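Local coordinates for YciF Bacterial Stress Response Protein (PDB 4ERU) that is of unknown function but probably takes part in the bacterial stress response and has a ferritin-like helix bundle with two magnesium sites, at residues Q26-L31 / S49-T54; A37-K42 / T95-V100; E86-V91 / A103-A108. All coordinates share one frame; numbering follows the deposited sequence.

Contact 1 (Q26-L31 / S49-T54); sequences QLTKAL and SHLEET. With MG (magnesium ion), chain D.
Leu31 and Leu51 form the apolar centre where antiparallel helices 9-37 and 41-66 pack, their short segments running at 155° with axes 9.5 Å apart. The CD1 methyl of Leu31 presses on the partner backbone, 3.6 Å from Leu51 CA, and the same methyl also lies over one face of the His50 ring, offset toward its rim. The forked end of leucine suits this place, since its other methyl, CD2, lies near His50 ND1. Beside it, Leu51 CD1 comes to 3.7 Å from Thr28 CB, the two side chains crossing at about a right angle. Methyl meets methyl between Thr28 CG2 and Thr54 CG2, also 3.7 Å apart, while the hydroxyl of Thr28 turns back to the carbonyl of Lys25 on its own helix.

The polar contacts around the metal start from helix 41-66. Thr54 OG1, anti to its carbonyl carbon (chi1 -56°), donates to His50 O at 2.8 Å from above the carbonyl plane; Thr54 N reaches that oxygen from the opposite face. Thr54 OG1 also accepts from a water that binds the magnesium ion, making Thr54 a second-shell residue.

His50 NE2 binds this magnesium at 2.6 Å, with the metal in the ring plane, and Leu27 CD2 packs 3.9 Å from His50 CE1. Glu113, Glu116 and Glu146 complete the protein ligands, an arrangement resembling the metal centres of ferritin-like proteins.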
ATOM      1  N   GLN A  26       5.153  14.852  -2.765  1.00 38.17           N
ATOM      2  CA  GLN A  26       5.843  14.484  -1.542  1.00 39.30           C
ATOM      3  C   GLN A  26       6.945  13.474  -1.758  1.00 40.50           C
ATOM      4  O   GLN A  26       8.025  13.635  -1.207  1.00 38.19           O
ATOM      5  CB  GLN A  26       4.895  13.909  -0.519  1.00 40.10           C
ATOM      6  CG  GLN A  26       3.964  14.898   0.096  1.00 40.80           C
ATOM      7  CD  GLN A  26       3.058  14.174   1.082  1.00 45.66           C
ATOM      8  OE1 GLN A  26       3.529  13.692   2.121  1.00 47.47           O
ATOM      9  NE2 GLN A  26       1.766  14.037   0.734  1.00 43.22           N
ATOM     10  N   LEU A  27       6.671  12.439  -2.553  1.00 39.81           N
ATOM     11  CA  LEU A  27       7.661  11.426  -2.822  1.00 40.68           C
ATOM     12  C   LEU A  27       8.927  12.007  -3.490  1.00 40.84           C
ATOM     13  O   LEU A  27      10.041  11.635  -3.093  1.00 42.52           O
ATOM     14  CB  LEU A  27       7.039  10.278  -3.632  1.00 42.45           C
ATOM     15  CG  LEU A  27       7.919   9.056  -3.884  1.00 46.83           C
ATOM     16  CD1 LEU A  27       8.481   8.442  -2.553  1.00 41.49           C
ATOM     17  CD2 LEU A  27       7.100   8.027  -4.692  1.00 43.04           C
ATOM     18  N   THR A  28       8.770  12.925  -4.455  1.00 37.63           N
ATOM     19  CA  THR A  28       9.923  13.561  -5.120  1.00 40.99           C
ATOM     20  C   THR A  28      10.783  14.339  -4.128  1.00 43.63           C
ATOM     21  O   THR A  28      12.000  14.359  -4.272  1.00 43.27           O
ATOM     22  CB  THR A  28       9.562  14.542  -6.299  1.00 44.17           C
ATOM     23  OG1 THR A  28       8.786  15.658  -5.828  1.00 43.40           O
ATOM     24  CG2 THR A  28       8.823  13.836  -7.402  1.00 42.28           C
ATOM     25  N   LYS A  29      10.165  14.942  -3.117  1.00 41.00           N
ATOM     26  CA  LYS A  29      10.913  15.632  -2.062  1.00 41.46           C
ATOM     27  C   LYS A  29      11.755  14.689  -1.214  1.00 41.91           C
ATOM     28  O   LYS A  29      12.858  15.043  -0.777  1.00 41.32           O
ATOM     29  CB  LYS A  29       9.964  16.373  -1.132  1.00 42.73           C
ATOM     30  CG  LYS A  29       9.266  17.515  -1.772  1.00 50.03           C
ATOM     31  CD  LYS A  29       8.297  18.190  -0.785  1.00 52.92           C
ATOM     32  CE  LYS A  29       9.044  19.052   0.178  1.00 63.44           C
ATOM     33  NZ  LYS A  29       8.137  20.157   0.628  1.00 73.89           N
ATOM     34  N   ALA A  30      11.230  13.486  -1.005  1.00 42.83           N
ATOM     35  CA  ALA A  30      11.880  12.438  -0.189  1.00 44.75           C
ATOM     36  C   ALA A  30      12.956  11.593  -0.879  1.00 44.17           C
ATOM     37  O   ALA A  30      13.849  11.082  -0.218  1.00 41.27           O
ATOM     38  CB  ALA A  30      10.792  11.470   0.358  1.00 45.11           C
ATOM     39  N   LEU A  31      12.819  11.368  -2.188  1.00 43.81           N
ATOM     40  CA  LEU A  31      13.655  10.405  -2.872  1.00 43.56           C
ATOM     41  C   LEU A  31      15.141  10.770  -2.855  1.00 45.36           C
ATOM     42  O   LEU A  31      15.970   9.883  -2.781  1.00 43.73           O
ATOM     43  CB  LEU A  31      13.173  10.152  -4.301  1.00 41.73           C
ATOM     44  CG  LEU A  31      11.982   9.144  -4.364  1.00 40.80           C
ATOM     45  CD1 LEU A  31      11.255   9.248  -5.704  1.00 41.11           C
ATOM     46  CD2 LEU A  31      12.492   7.743  -4.155  1.00 41.87           C
ATOM     47  N   SER A  49      16.478   6.765 -10.378  1.00 47.13           N
ATOM     48  CA  SER A  49      15.555   6.392 -11.476  1.00 51.25           C
ATOM     49  C   SER A  49      14.091   6.567 -11.092  1.00 49.37           C
ATOM     50  O   SER A  49      13.282   6.979 -11.905  1.00 46.81           O
ATOM     51  CB  SER A  49      15.688   4.920 -11.884  1.00 52.00           C
ATOM     52  OG  SER A  49      16.839   4.731 -12.640  1.00 58.87           O
ATOM     53  N   HIS A  50      13.746   6.175  -9.878  1.00 46.50           N
ATOM     54  CA  HIS A  50      12.385   6.321  -9.426  1.00 45.72           C
ATOM     55  C   HIS A  50      11.969   7.797  -9.347  1.00 40.65           C
ATOM     56  O   HIS A  50      10.829   8.151  -9.670  1.00 41.23           O
ATOM     57  CB  HIS A  50      12.216   5.655  -8.069  1.00 50.96           C
ATOM     58  CG  HIS A  50      10.792   5.530  -7.656  1.00 62.42           C
ATOM     59  ND1 HIS A  50      10.417   5.155  -6.381  1.00 72.57           N
ATOM     60  CD2 HIS A  50       9.645   5.715  -8.349  1.00 64.63           C
ATOM     61  CE1 HIS A  50       9.098   5.130  -6.304  1.00 70.37           C
ATOM     62  NE2 HIS A  50       8.606   5.474  -7.481  1.00 68.29           N
ATOM     63  N   LEU A  51      12.892   8.654  -8.935  1.00 41.01           N
ATOM     64  CA  LEU A  51      12.623  10.080  -8.930  1.00 41.94           C
ATOM     65  C   LEU A  51      12.272  10.604 -10.348  1.00 47.02           C
ATOM     66  O   LEU A  51      11.280  11.305 -10.531  1.00 41.96           O
ATOM     67  CB  LEU A  51      13.805  10.839  -8.322  1.00 44.71           C
ATOM     68  CG  LEU A  51      13.764  12.365  -8.426  1.00 52.22           C
ATOM     69  CD1 LEU A  51      12.541  13.037  -7.818  1.00 45.54           C
ATOM     70  CD2 LEU A  51      15.055  12.912  -7.779  1.00 54.47           C
ATOM     71  N   GLU A  52      13.141  10.340 -11.317  0.56 47.62           N
ATOM     72  CA  GLU A  52      12.938  10.849 -12.668  0.56 49.56           C
ATOM     73  C   GLU A  52      11.609  10.321 -13.233  0.56 43.33           C
ATOM     74  O   GLU A  52      10.880  11.055 -13.873  0.56 42.15           O
ATOM     75  CB  GLU A  52      14.130  10.491 -13.568  0.56 59.05           C
ATOM     76  CG  GLU A  52      13.971   9.251 -14.463  0.56 63.90           C
ATOM     77  CD  GLU A  52      15.206   9.000 -15.332  0.56 70.44           C
ATOM     78  OE1 GLU A  52      16.281   8.640 -14.775  0.56 66.39           O
ATOM     79  OE2 GLU A  52      15.092   9.183 -16.570  0.56 73.71           O
ATOM     80  N   GLU A  53      11.304   9.049 -12.941  0.56 41.27           N
ATOM     81  CA  GLU A  53      10.060   8.374 -13.349  0.56 43.69           C
ATOM     82  C   GLU A  53       8.825   9.047 -12.728  0.56 43.98           C
ATOM     83  O   GLU A  53       7.825   9.277 -13.406  0.56 44.74           O
ATOM     84  CB  GLU A  53      10.102   6.861 -13.000  0.56 42.17           C
ATOM     85  CG  GLU A  53       8.702   6.190 -12.788  0.56 43.06           C
ATOM     86  CD  GLU A  53       8.731   4.651 -12.700  0.56 41.73           C
ATOM     87  OE1 GLU A  53       9.330   4.008 -13.601  0.56 39.41           O
ATOM     88  OE2 GLU A  53       8.139   4.082 -11.735  0.56 38.15           O
ATOM     89  N   THR A  54       8.908   9.348 -11.435  1.00 43.14           N
ATOM     90  CA  THR A  54       7.838  10.044 -10.693  1.00 41.87           C
ATOM     91  C   THR A  54       7.604  11.433 -11.258  1.00 41.59           C
ATOM     92  O   THR A  54       6.464  11.860 -11.363  1.00 43.27           O
ATOM     93  CB  THR A  54       8.139  10.143  -9.156  1.00 41.50           C
ATOM     94  OG1 THR A  54       8.353   8.826  -8.648  1.00 40.06           O
ATOM     95  CG2 THR A  54       6.959  10.823  -8.386  1.00 37.44           C
TER
HETATM   96 MG    MG D 202       6.081   5.365  -6.990  0.62 50.68          MG
HETATM   97  O   HOH W   1       6.236   7.101  -8.062  1.00 45.45           O

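Contact 2 (A37-K42 / T95-V100); sequences ATSNEK and TEKNEV
The backbones of Thr38-Ser39 and Lys97-Asn98 pass each other where two interhelical turns meet, the CA atoms of Thr38 and Lys97 6.4 Å apart. Each turn leads into a helix. In 37-42, Thr38 OG1 accepts from Asn40 N at 3.0 Å, an ST turn, and Asn40 then caps helix 41-66 through its side chain and Leu43 N. In 95-100, Lys97 centres an inverse gamma turn, and Asn98 is the N-cap of helix 99-130: its OD1 accepts from Val100 N at 3.0 Å, with the donor 51° out of the carbonyl plane. Asparagine suits both cap positions because its short amide side chain can accept from N-H groups of the first helical turn. No direct hydrogen bond joins the segments; a water bridges them, accepting from Ser39 N and donating to Asn98 O.

Most of the side-chain contact comes from Lys97. Its CG is anti to the backbone N (chi1 -174°) and the chain continues extended, laying its methylenes across the other turn. CG lies 3.6 Å from Ala37 O, while CE reaches 3.5 Å from Ser39 N and 3.8 Å from Ser39 CB. A long aliphatic stem with a charged tip fits this exposed place: the carbons pack on the backbone, and NZ makes a weak hydrogen bond to Arg36 O.

The contact thus joins the 9-37 to 41-66 turn to the 79-93 to 99-130 connection at one end of the bundle. Thr38 OG1 also bonds to Asp102, and Ala37 O to Arg101 of the D-malate pocket, tying the 37-42 turn to the first turn of helix 99-130.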
ATOM      1  N   ALA A  37      21.020   7.880   1.464  1.00 49.16           N
ATOM      2  CA  ALA A  37      21.023   7.093   2.695  1.00 47.58           C
ATOM      3  C   ALA A  37      21.503   5.665   2.492  1.00 49.15           C
ATOM      4  O   ALA A  37      21.880   4.982   3.449  1.00 51.47           O
ATOM      5  CB  ALA A  37      19.643   7.102   3.336  1.00 50.71           C
ATOM      6  N   THR A  38      21.514   5.205   1.254  1.00 52.30           N
ATOM      7  CA  THR A  38      22.023   3.866   1.011  1.00 56.73           C
ATOM      8  C   THR A  38      23.437   3.874   0.468  1.00 65.55           C
ATOM      9  O   THR A  38      23.772   4.681  -0.418  1.00 65.83           O
ATOM     10  CB  THR A  38      21.097   3.013   0.115  1.00 52.52           C
ATOM     11  OG1 THR A  38      21.795   1.816  -0.244  1.00 56.07           O
ATOM     12  CG2 THR A  38      20.670   3.751  -1.135  1.00 46.83           C
ATOM     13  N   SER A  39      24.271   2.970   0.998  1.00 73.23           N
ATOM     14  CA  SER A  39      25.636   2.766   0.488  1.00 77.59           C
ATOM     15  C   SER A  39      25.643   1.831  -0.721  1.00 74.86           C
ATOM     16  O   SER A  39      26.613   1.824  -1.485  1.00 80.49           O
ATOM     17  CB  SER A  39      26.557   2.195   1.581  1.00 83.19           C
ATOM     18  OG  SER A  39      25.888   1.122   2.237  1.00 83.80           O
ATOM     19  N   ASN A  40      24.591   1.029  -0.892  1.00 65.87           N
ATOM     20  CA  ASN A  40      24.519   0.170  -2.070  1.00 60.54           C
ATOM     21  C   ASN A  40      24.240   0.992  -3.308  1.00 62.33           C
ATOM     22  O   ASN A  40      23.201   1.648  -3.403  1.00 58.67           O
ATOM     23  CB  ASN A  40      23.448  -0.901  -1.952  1.00 57.84           C
ATOM     24  CG  ASN A  40      23.481  -1.859  -3.128  1.00 61.44           C
ATOM     25  OD1 ASN A  40      22.721  -1.725  -4.077  1.00 54.77           O
ATOM     26  ND2 ASN A  40      24.419  -2.805  -3.090  1.00 69.64           N
ATOM     27  N   GLU A  41      25.168   0.952  -4.259  0.54 64.99           N
ATOM     28  CA  GLU A  41      25.069   1.751  -5.476  0.54 64.99           C
ATOM     29  C   GLU A  41      23.836   1.435  -6.324  0.54 61.01           C
ATOM     30  O   GLU A  41      23.146   2.352  -6.769  0.54 59.74           O
ATOM     31  CB  GLU A  41      26.349   1.632  -6.312  0.54 71.39           C
ATOM     32  CG  GLU A  41      27.189   2.904  -6.299  0.54 74.80           C
ATOM     33  CD  GLU A  41      26.421   4.094  -6.831  0.54 75.25           C
ATOM     34  OE1 GLU A  41      25.881   4.012  -7.961  0.54 74.95           O
ATOM     35  OE2 GLU A  41      26.352   5.115  -6.117  0.54 75.74           O
ATOM     36  N   LYS A  42      23.565   0.149  -6.540  1.00 59.29           N
ATOM     37  CA  LYS A  42      22.385  -0.273  -7.291  1.00 56.14           C
ATOM     38  C   LYS A  42      21.047   0.244  -6.712  1.00 52.55           C
ATOM     39  O   LYS A  42      20.154   0.646  -7.469  1.00 51.23           O
ATOM     40  CB  LYS A  42      22.337  -1.796  -7.444  1.00 62.20           C
ATOM     41  CG  LYS A  42      23.057  -2.339  -8.679  1.00 70.97           C
ATOM     42  CD  LYS A  42      22.721  -3.815  -8.901  1.00 80.52           C
ATOM     43  CE  LYS A  42      23.341  -4.712  -7.817  1.00 90.89           C
ATOM     44  NZ  LYS A  42      22.405  -5.796  -7.361  1.00 94.30           N
ATOM     45  N   THR A  95      19.169   2.981  11.995  1.00 57.97           N
ATOM     46  CA  THR A  95      20.057   1.966  11.486  1.00 55.09           C
ATOM     47  C   THR A  95      21.390   2.590  11.196  1.00 58.61           C
ATOM     48  O   THR A  95      21.512   3.816  11.110  1.00 58.70           O
ATOM     49  CB  THR A  95      19.547   1.321  10.161  1.00 57.07           C
ATOM     50  OG1 THR A  95      19.299   2.348   9.186  1.00 55.01           O
ATOM     51  CG2 THR A  95      18.266   0.479  10.381  1.00 57.91           C
ATOM     52  N   GLU A  96      22.390   1.730  11.055  0.53 57.82           N
ATOM     53  CA  GLU A  96      23.663   2.112  10.498  0.53 59.64           C
ATOM     54  C   GLU A  96      23.539   2.052   8.993  0.53 56.19           C
ATOM     55  O   GLU A  96      22.621   1.414   8.466  0.53 53.90           O
ATOM     56  CB  GLU A  96      24.766   1.178  11.013  0.53 63.44           C
ATOM     57  CG  GLU A  96      25.267   1.588  12.392  0.53 70.42           C
ATOM     58  CD  GLU A  96      25.825   0.439  13.190  0.53 80.37           C
ATOM     59  OE1 GLU A  96      25.042  -0.434  13.625  0.53 82.63           O
ATOM     60  OE2 GLU A  96      27.050   0.421  13.395  0.53 85.53           O
ATOM     61  N   LYS A  97      24.447   2.731   8.299  1.00 52.92           N
ATOM     62  CA  LYS A  97      24.438   2.716   6.857  1.00 54.76           C
ATOM     63  C   LYS A  97      25.037   1.420   6.333  1.00 56.53           C
ATOM     64  O   LYS A  97      26.227   1.344   6.062  1.00 55.50           O
ATOM     65  CB  LYS A  97      25.149   3.952   6.302  1.00 53.50           C
ATOM     66  CG  LYS A  97      25.060   4.109   4.781  1.00 52.48           C
ATOM     67  CD  LYS A  97      25.662   5.459   4.341  1.00 60.01           C
ATOM     68  CE  LYS A  97      25.595   5.630   2.821  1.00 61.20           C
ATOM     69  NZ  LYS A  97      26.173   6.935   2.365  1.00 65.83           N
ATOM     70  N   ASN A  98      24.198   0.399   6.192  1.00 51.99           N
ATOM     71  CA  ASN A  98      24.659  -0.899   5.724  1.00 52.84           C
ATOM     72  C   ASN A  98      23.517  -1.686   5.063  1.00 56.05           C
ATOM     73  O   ASN A  98      22.430  -1.126   4.775  1.00 56.19           O
ATOM     74  CB  ASN A  98      25.264  -1.690   6.891  1.00 55.62           C
ATOM     75  CG  ASN A  98      24.275  -1.893   8.036  1.00 56.70           C
ATOM     76  OD1 ASN A  98      23.047  -1.810   7.853  1.00 54.42           O
ATOM     77  ND2 ASN A  98      24.806  -2.157   9.230  1.00 59.60           N
ATOM     78  N   GLU A  99      23.761  -2.973   4.834  1.00 48.26           N
ATOM     79  CA  GLU A  99      22.802  -3.836   4.161  1.00 49.28           C
ATOM     80  C   GLU A  99      21.487  -3.992   4.919  1.00 47.95           C
ATOM     81  O   GLU A  99      20.466  -4.269   4.306  1.00 46.47           O
ATOM     82  CB  GLU A  99      23.418  -5.208   3.810  1.00 50.44           C
ATOM     83  CG  GLU A  99      23.845  -6.050   5.004  1.00 58.98           C
ATOM     84  CD  GLU A  99      25.105  -5.497   5.737  1.00 81.85           C
ATOM     85  OE1 GLU A  99      25.263  -5.822   6.939  1.00 84.95           O
ATOM     86  OE2 GLU A  99      25.924  -4.743   5.134  1.00 75.18           O
ATOM     87  N   VAL A 100      21.512  -3.801   6.232  1.00 46.23           N
ATOM     88  CA  VAL A 100      20.318  -3.907   7.047  1.00 45.84           C
ATOM     89  C   VAL A 100      19.444  -2.680   6.784  1.00 45.78           C
ATOM     90  O   VAL A 100      18.230  -2.789   6.607  1.00 43.13           O
ATOM     91  CB  VAL A 100      20.647  -4.029   8.571  1.00 48.30           C
ATOM     92  CG1 VAL A 100      19.358  -4.099   9.413  1.00 43.37           C
ATOM     93  CG2 VAL A 100      21.563  -5.271   8.859  1.00 50.75           C
TER
HETATM   94  O   HOH W   2      23.103   1.450   3.288  1.00 58.84           O

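Contact 3 (E86-V91 / A103-A108); sequences EEANEV and AALIAA
Val91 meets Ala104 and Leu105 in the antiparallel pairing of helices 79-93 and 99-130, a hairpin within the ferritin-like helix bundle. The short segments run at 179° to each other with axes 9.3 Å apart, and no hydrogen bond crosses between them.

From CB, which points toward the partner helix, Val91 divides into two methyls. CG1, anti to the backbone N (chi1 161°), reaches farther into the interface: it lies 3.6 Å from Ala104 CB and 3.8 Å from Leu105 CD2. CG2 lies more loosely beside Ala104, 4.2 Å from its CB. A beta-branched valine fills this place well, since both of its methyls come near the single methyl of Ala104 without a long chain to accommodate.

One turn earlier, Ala88 faces Ala108, the nearest CA pair of the contact at 5.5 Å. With only a methyl on each side, the two backbones can come this close. Leu34 of helix 9-37 adds a further apolar neighbour to Ala88, and Leu12 of the second subunit packs on Ala104. Leu105 spans the two levels of the interface, its CD2 methyl touching Val91 CG1 and also resting 3.7 Å from the carbonyl oxygen of Ala88.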
ATOM      1  N   GLU A  86       7.563   9.253   6.363  0.54 45.60           N
ATOM      2  CA  GLU A  86       8.082   9.393   7.733  0.54 46.23           C
ATOM      3  C   GLU A  86       8.739   8.080   8.196  0.54 46.72           C
ATOM      4  O   GLU A  86       9.812   8.097   8.802  0.54 47.44           O
ATOM      5  CB  GLU A  86       6.969   9.826   8.711  0.54 47.59           C
ATOM      6  CG  GLU A  86       6.426  11.221   8.441  0.54 52.91           C
ATOM      7  CD  GLU A  86       5.455  11.733   9.509  0.54 57.17           C
ATOM      8  OE1 GLU A  86       4.792  10.918  10.204  0.54 55.00           O
ATOM      9  OE2 GLU A  86       5.343  12.973   9.622  0.54 59.42           O
ATOM     10  N   GLU A  87       8.091   6.953   7.892  1.00 44.58           N
ATOM     11  CA  GLU A  87       8.624   5.606   8.212  1.00 44.75           C
ATOM     12  C   GLU A  87       9.959   5.320   7.539  1.00 45.33           C
ATOM     13  O   GLU A  87      10.856   4.771   8.173  1.00 47.69           O
ATOM     14  CB  GLU A  87       7.617   4.499   7.893  1.00 43.72           C
ATOM     15  CG  GLU A  87       6.307   4.651   8.749  1.00 88.30           C
ATOM     16  CD  GLU A  87       5.388   3.395   8.746  1.00 92.27           C
ATOM     17  OE1 GLU A  87       5.746   2.373   8.098  1.00 93.63           O
ATOM     18  OE2 GLU A  87       4.307   3.428   9.388  1.00 90.32           O
ATOM     19  N   ALA A  88      10.105   5.713   6.267  1.00 44.96           N
ATOM     20  CA  ALA A  88      11.390   5.560   5.582  1.00 43.47           C
ATOM     21  C   ALA A  88      12.463   6.404   6.281  1.00 48.02           C
ATOM     22  O   ALA A  88      13.609   5.946   6.446  1.00 45.95           O
ATOM     23  CB  ALA A  88      11.278   5.935   4.110  1.00 45.71           C
ATOM     24  N   ASN A  89      12.100   7.618   6.708  1.00 46.05           N
ATOM     25  CA  ASN A  89      13.052   8.460   7.431  1.00 45.82           C
ATOM     26  C   ASN A  89      13.426   7.911   8.797  1.00 48.77           C
ATOM     27  O   ASN A  89      14.583   8.054   9.201  1.00 49.65           O
ATOM     28  CB  ASN A  89      12.594   9.934   7.513  1.00 51.98           C
ATOM     29  CG  ASN A  89      12.576  10.597   6.146  1.00 60.05           C
ATOM     30  OD1 ASN A  89      13.372  10.244   5.264  1.00 59.66           O
ATOM     31  ND2 ASN A  89      11.642  11.520   5.941  1.00 63.37           N
ATOM     32  N   GLU A  90      12.462   7.303   9.497  1.00 48.41           N
ATOM     33  CA  GLU A  90      12.735   6.652  10.783  1.00 52.85           C
ATOM     34  C   GLU A  90      13.697   5.460  10.588  1.00 52.44           C
ATOM     35  O   GLU A  90      14.570   5.209  11.408  1.00 54.33           O
ATOM     36  CB  GLU A  90      11.440   6.190  11.481  1.00 56.79           C
ATOM     37  CG  GLU A  90      11.670   5.708  12.966  1.00 93.03           C
ATOM     38  CD  GLU A  90      10.495   4.878  13.585  1.00107.88           C
ATOM     39  OE1 GLU A  90       9.583   4.451  12.824  1.00107.23           O
ATOM     40  OE2 GLU A  90      10.496   4.641  14.836  1.00107.98           O
ATOM     41  N   VAL A  91      13.534   4.736   9.489  1.00 48.82           N
ATOM     42  CA  VAL A  91      14.455   3.685   9.156  1.00 49.95           C
ATOM     43  C   VAL A  91      15.886   4.227   9.100  1.00 47.22           C
ATOM     44  O   VAL A  91      16.798   3.627   9.671  1.00 45.18           O
ATOM     45  CB  VAL A  91      14.047   2.971   7.829  1.00 54.99           C
ATOM     46  CG1 VAL A  91      15.225   2.198   7.220  1.00 55.43           C
ATOM     47  CG2 VAL A  91      12.830   2.046   8.094  1.00 54.45           C
ATOM     48  N   ALA A 103      17.865  -3.246   3.287  1.00 41.66           N
ATOM     49  CA  ALA A 103      16.694  -4.128   3.388  1.00 40.12           C
ATOM     50  C   ALA A 103      15.471  -3.364   3.871  1.00 41.43           C
ATOM     51  O   ALA A 103      14.374  -3.543   3.349  1.00 41.47           O
ATOM     52  CB  ALA A 103      16.989  -5.316   4.319  1.00 37.85           C
ATOM     53  N   ALA A 104      15.662  -2.509   4.866  1.00 41.70           N
ATOM     54  CA  ALA A 104      14.558  -1.824   5.524  1.00 35.55           C
ATOM     55  C   ALA A 104      14.038  -0.664   4.695  1.00 39.43           C
ATOM     56  O   ALA A 104      12.832  -0.379   4.694  1.00 38.70           O
ATOM     57  CB  ALA A 104      14.988  -1.360   6.932  1.00 37.22           C
ATOM     58  N   LEU A 105      14.936  -0.018   3.946  1.00 39.29           N
ATOM     59  CA  LEU A 105      14.561   1.013   3.012  1.00 37.53           C
ATOM     60  C   LEU A 105      13.797   0.464   1.789  1.00 37.49           C
ATOM     61  O   LEU A 105      12.848   1.093   1.298  1.00 36.80           O
ATOM     62  CB  LEU A 105      15.804   1.741   2.520  1.00 41.77           C
ATOM     63  CG  LEU A 105      16.329   2.811   3.467  1.00 46.52           C
ATOM     64  CD1 LEU A 105      17.555   3.509   2.838  1.00 49.09           C
ATOM     65  CD2 LEU A 105      15.223   3.814   3.828  1.00 46.53           C
ATOM     66  N   ILE A 106      14.245  -0.681   1.277  1.00 38.44           N
ATOM     67  CA  ILE A 106      13.527  -1.351   0.193  1.00 38.44           C
ATOM     68  C   ILE A 106      12.116  -1.678   0.634  1.00 36.78           C
ATOM     69  O   ILE A 106      11.167  -1.367  -0.085  1.00 39.32           O
ATOM     70  CB  ILE A 106      14.242  -2.615  -0.285  1.00 36.51           C
ATOM     71  CG1 ILE A 106      15.515  -2.234  -1.044  1.00 36.28           C
ATOM     72  CG2 ILE A 106      13.335  -3.393  -1.268  1.00 37.36           C
ATOM     73  CD1 ILE A 106      16.520  -3.394  -1.141  1.00 37.95           C
ATOM     74  N   ALA A 107      11.974  -2.220   1.841  1.00 36.49           N
ATOM     75  CA  ALA A 107      10.652  -2.527   2.382  1.00 38.50           C
ATOM     76  C   ALA A 107       9.740  -1.291   2.453  1.00 34.45           C
ATOM     77  O   ALA A 107       8.563  -1.346   2.067  1.00 38.24           O
ATOM     78  CB  ALA A 107      10.780  -3.206   3.768  1.00 35.49           C
ATOM     79  N   ALA A 108      10.287  -0.182   2.949  1.00 35.68           N
ATOM     80  CA  ALA A 108       9.545   1.046   3.145  1.00 33.81           C
ATOM     81  C   ALA A 108       9.135   1.566   1.775  1.00 40.38           C
ATOM     82  O   ALA A 108       7.969   1.987   1.580  1.00 38.20           O
ATOM     83  CB  ALA A 108      10.434   2.121   3.924  1.00 35.65           C
TER

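How the contacts relate
Contacts 1 and 3 are buried pairings of antiparallel helices, whereas contact 2 is a partly buried meeting of turns at the end of the bundle, its centre about 22 Å from the chain centre against about 8 Å for contact 1. Contact 1 shares helix 41-66 with contact 2, and contact 2 shares helix 99-130 with contact 3. Their chemistry follows their place: contact 1 combines leucine packing with a metal ligand, contact 3 is apolar with small residues, and contact 2 relies on caps, a water and a lysine stem. Contacts 2 and 3 touch directly, Ala37 CB lying 4.2 Å from Leu105 CD1; contact 1 touches neither.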